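Local coordinates for protein redox-sensing transcriptional repressor Rex (Thermoanaerobacter ethanolicus, PDB 3WG9) that probably represses transcription in response to the cellular NADH/NAD(+) ratio, binding DNA as a homodimer through winged-helix domains, at residues F110-I115 against R128-M133. Sequence-based numbering, arbitrary orientation.
Sequences FNLKGI and RDVEVM
V130 drives its two methyls into a shallow hollow formed by L112, G114 and I115, a good instance of how an incoming edge strand can be seated by one branched side chain just before its backbone pairing begins. CG1, anti to the backbone N (chi1 169°), lies against the backbone, 3.7 Å from G114 CA. The same methyl rests 3.7 Å from I115 CG1, the two side chains crossing at about a right angle. CG2 takes the other end of the hollow, 4.1 Å from L112 CD2. An alanine in place of V130 would probably open a gap between L112 and I115 and leave G114 less well packed. Beyond V130 the two strands pair in parallel: M133 N donates to I115 O at 2.7 Å, whereas the bond from I115 N to E131 O, at 3.3 Å, is weak. V132 and I115 then fall on one face of the sheet, their CG2 methyls 4.0 Å apart. Strand 132-134 is thereby joined to 110-117 at the margin of the chain's parallel Rossmann-type sheet, with I115 close to A92 of the predicted NAD(+) site and V132 beside D117, a residue that binds NADH. The chemistry implies a register set by one good backbone bond and one weak one, while apolar methyl contacts fill the space beside them, with no salt bridge across the contact.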
ATOM      1  N   PHE B 110       4.134 -16.875   3.211  1.00 43.71           N
ATOM      2  CA  PHE B 110       4.127 -16.183   4.467  1.00 42.42           C
ATOM      3  C   PHE B 110       3.306 -16.952   5.491  1.00 42.27           C
ATOM      4  O   PHE B 110       2.069 -16.877   5.555  1.00 43.54           O
ATOM      5  CB  PHE B 110       3.691 -14.733   4.266  1.00 38.69           C
ATOM      6  CG  PHE B 110       4.594 -13.973   3.314  1.00 37.43           C
ATOM      7  CD1 PHE B 110       5.656 -13.224   3.802  1.00 29.91           C
ATOM      8  CD2 PHE B 110       4.408 -14.056   1.949  1.00 36.83           C
ATOM      9  CE1 PHE B 110       6.490 -12.519   2.950  1.00 32.12           C
ATOM     10  CE2 PHE B 110       5.230 -13.335   1.079  1.00 34.73           C
ATOM     11  CZ  PHE B 110       6.263 -12.582   1.568  1.00 32.45           C
ATOM     12  N   ASN B 111       4.021 -17.700   6.307  1.00 40.92           N
ATOM     13  CA  ASN B 111       3.338 -18.653   7.147  1.00 41.48           C
ATOM     14  C   ASN B 111       2.976 -18.078   8.503  1.00 39.73           C
ATOM     15  O   ASN B 111       3.845 -17.933   9.357  1.00 37.21           O
ATOM     16  CB  ASN B 111       4.197 -19.912   7.258  1.00 43.86           C
ATOM     17  CG  ASN B 111       4.276 -20.681   5.927  1.00 50.19           C
ATOM     18  OD1 ASN B 111       5.298 -21.279   5.603  1.00 59.81           O
ATOM     19  ND2 ASN B 111       3.203 -20.634   5.147  1.00 53.29           N
ATOM     20  N   LEU B 112       1.706 -17.745   8.700  1.00 36.65           N
ATOM     21  CA  LEU B 112       1.288 -17.111   9.938  1.00 38.24           C
ATOM     22  C   LEU B 112       1.317 -18.096  11.123  1.00 40.41           C
ATOM     23  O   LEU B 112       0.559 -19.054  11.094  1.00 37.70           O
ATOM     24  CB  LEU B 112      -0.143 -16.560   9.810  1.00 40.40           C
ATOM     25  CG  LEU B 112      -0.669 -15.817  11.051  1.00 36.47           C
ATOM     26  CD1 LEU B 112       0.107 -14.510  11.317  1.00 31.42           C
ATOM     27  CD2 LEU B 112      -2.150 -15.451  10.861  1.00 39.24           C
ATOM     28  N   LYS B 113       2.109 -17.813  12.166  1.00 38.76           N
ATOM     29  CA  LYS B 113       2.298 -18.727  13.315  1.00 39.66           C
ATOM     30  C   LYS B 113       1.517 -18.372  14.554  1.00 38.06           C
ATOM     31  O   LYS B 113       1.385 -19.193  15.448  1.00 38.51           O
ATOM     32  CB  LYS B 113       3.776 -18.822  13.694  1.00 38.26           C
ATOM     33  CG  LYS B 113       4.629 -19.308  12.601  1.00 41.90           C
ATOM     34  CD  LYS B 113       4.176 -20.678  12.133  1.00 48.89           C
ATOM     35  CE  LYS B 113       4.844 -20.977  10.826  1.00 53.02           C
ATOM     36  NZ  LYS B 113       4.838 -22.423  10.472  1.00 60.70           N
ATOM     37  N   GLY B 114       1.025 -17.138  14.658  1.00 36.76           N
ATOM     38  CA  GLY B 114       0.351 -16.717  15.874  1.00 35.62           C
ATOM     39  C   GLY B 114      -0.158 -15.302  15.704  1.00 36.64           C
ATOM     40  O   GLY B 114       0.364 -14.541  14.863  1.00 32.96           O
ATOM     41  N   ILE B 115      -1.188 -14.988  16.480  1.00 34.62           N
ATOM     42  CA  ILE B 115      -1.775 -13.679  16.572  1.00 35.41           C
ATOM     43  C   ILE B 115      -1.776 -13.272  18.037  1.00 35.12           C
ATOM     44  O   ILE B 115      -2.026 -14.093  18.922  1.00 38.47           O
ATOM     45  CB  ILE B 115      -3.238 -13.678  16.005  1.00 37.51           C
ATOM     46  CG1 ILE B 115      -3.295 -14.045  14.529  1.00 41.62           C
ATOM     47  CG2 ILE B 115      -4.013 -12.374  16.305  1.00 37.56           C
ATOM     48  CD1 ILE B 115      -4.779 -14.205  14.102  1.00 44.73           C
ATOM     49  N   ARG B 128      -8.601 -18.400  11.360  1.00 68.35           N
ATOM     50  CA  ARG B 128      -7.881 -18.985  10.248  1.00 68.85           C
ATOM     51  C   ARG B 128      -7.152 -20.191  10.843  1.00 69.15           C
ATOM     52  O   ARG B 128      -6.091 -20.620  10.363  1.00 69.87           O
ATOM     53  CB  ARG B 128      -6.925 -17.905   9.710  1.00 68.11           C
ATOM     54  CG  ARG B 128      -5.935 -18.307   8.659  1.00 70.43           C
ATOM     55  CD  ARG B 128      -6.373 -17.751   7.315  1.00 76.27           C
ATOM     56  NE  ARG B 128      -6.991 -18.771   6.472  1.00 81.57           N
ATOM     57  CZ  ARG B 128      -6.340 -19.812   5.951  1.00 84.91           C
ATOM     58  NH1 ARG B 128      -5.042 -20.003   6.201  1.00 84.48           N
ATOM     59  NH2 ARG B 128      -6.992 -20.671   5.181  1.00 84.92           N
ATOM     60  N   ASP B 129      -7.752 -20.755  11.892  1.00 69.22           N
ATOM     61  CA  ASP B 129      -7.099 -21.800  12.678  1.00 68.57           C
ATOM     62  C   ASP B 129      -5.756 -21.345  13.243  1.00 64.78           C
ATOM     63  O   ASP B 129      -4.743 -22.023  13.100  1.00 65.03           O
ATOM     64  CB  ASP B 129      -6.916 -23.069  11.834  1.00 71.05           C
ATOM     65  CG  ASP B 129      -7.636 -24.270  12.427  1.00 77.16           C
ATOM     66  OD1 ASP B 129      -7.667 -24.387  13.680  1.00 80.55           O
ATOM     67  OD2 ASP B 129      -8.159 -25.104  11.642  1.00 83.96           O
ATOM     68  N   VAL B 130      -5.745 -20.172  13.860  1.00 60.74           N
ATOM     69  CA  VAL B 130      -4.521 -19.618  14.441  1.00 54.85           C
ATOM     70  C   VAL B 130      -4.954 -19.060  15.784  1.00 52.80           C
ATOM     71  O   VAL B 130      -5.929 -18.292  15.882  1.00 52.76           O
ATOM     72  CB  VAL B 130      -3.931 -18.500  13.524  1.00 53.82           C
ATOM     73  CG1 VAL B 130      -2.830 -17.752  14.226  1.00 49.80           C
ATOM     74  CG2 VAL B 130      -3.407 -19.099  12.247  1.00 53.38           C
ATOM     75  N   GLU B 131      -4.284 -19.484  16.832  1.00 49.20           N
ATOM     76  CA  GLU B 131      -4.666 -19.047  18.167  1.00 49.44           C
ATOM     77  C   GLU B 131      -4.296 -17.602  18.437  1.00 46.88           C
ATOM     78  O   GLU B 131      -3.236 -17.092  17.998  1.00 47.27           O
ATOM     79  CB  GLU B 131      -4.016 -19.922  19.220  1.00 50.67           C
ATOM     80  CG  GLU B 131      -4.910 -20.117  20.442  1.00 57.60           C
ATOM     81  CD  GLU B 131      -4.108 -20.533  21.678  1.00 65.91           C
ATOM     82  OE1 GLU B 131      -4.504 -20.102  22.785  1.00 68.85           O
ATOM     83  OE2 GLU B 131      -3.062 -21.237  21.541  1.00 67.28           O
ATOM     84  N   VAL B 132      -5.210 -16.892  19.066  1.00 43.62           N
ATOM     85  CA  VAL B 132      -4.880 -15.590  19.584  1.00 41.80           C
ATOM     86  C   VAL B 132      -4.216 -15.806  20.907  1.00 42.21           C
ATOM     87  O   VAL B 132      -4.792 -16.515  21.774  1.00 43.10           O
ATOM     88  CB  VAL B 132      -6.154 -14.692  19.717  1.00 41.32           C
ATOM     89  CG1 VAL B 132      -5.811 -13.354  20.448  1.00 41.99           C
ATOM     90  CG2 VAL B 132      -6.746 -14.441  18.324  1.00 40.74           C
ATOM     91  N   MET B 133      -3.074 -15.164  21.143  1.00 40.24           N
ATOM     92  CA  MET B 133      -2.371 -15.364  22.427  1.00 40.42           C
ATOM     93  C   MET B 133      -2.091 -14.013  23.072  1.00 41.86           C
ATOM     94  O   MET B 133      -2.094 -13.006  22.375  1.00 38.47           O
ATOM     95  CB  MET B 133      -1.053 -16.095  22.194  1.00 40.10           C
ATOM     96  CG  MET B 133      -1.222 -17.533  21.754  1.00 41.95           C
ATOM     97  SD  MET B 133       0.325 -18.200  21.085  1.00 47.10           S
ATOM     98  CE  MET B 133      -0.184 -19.856  20.653  1.00 48.46           C
TER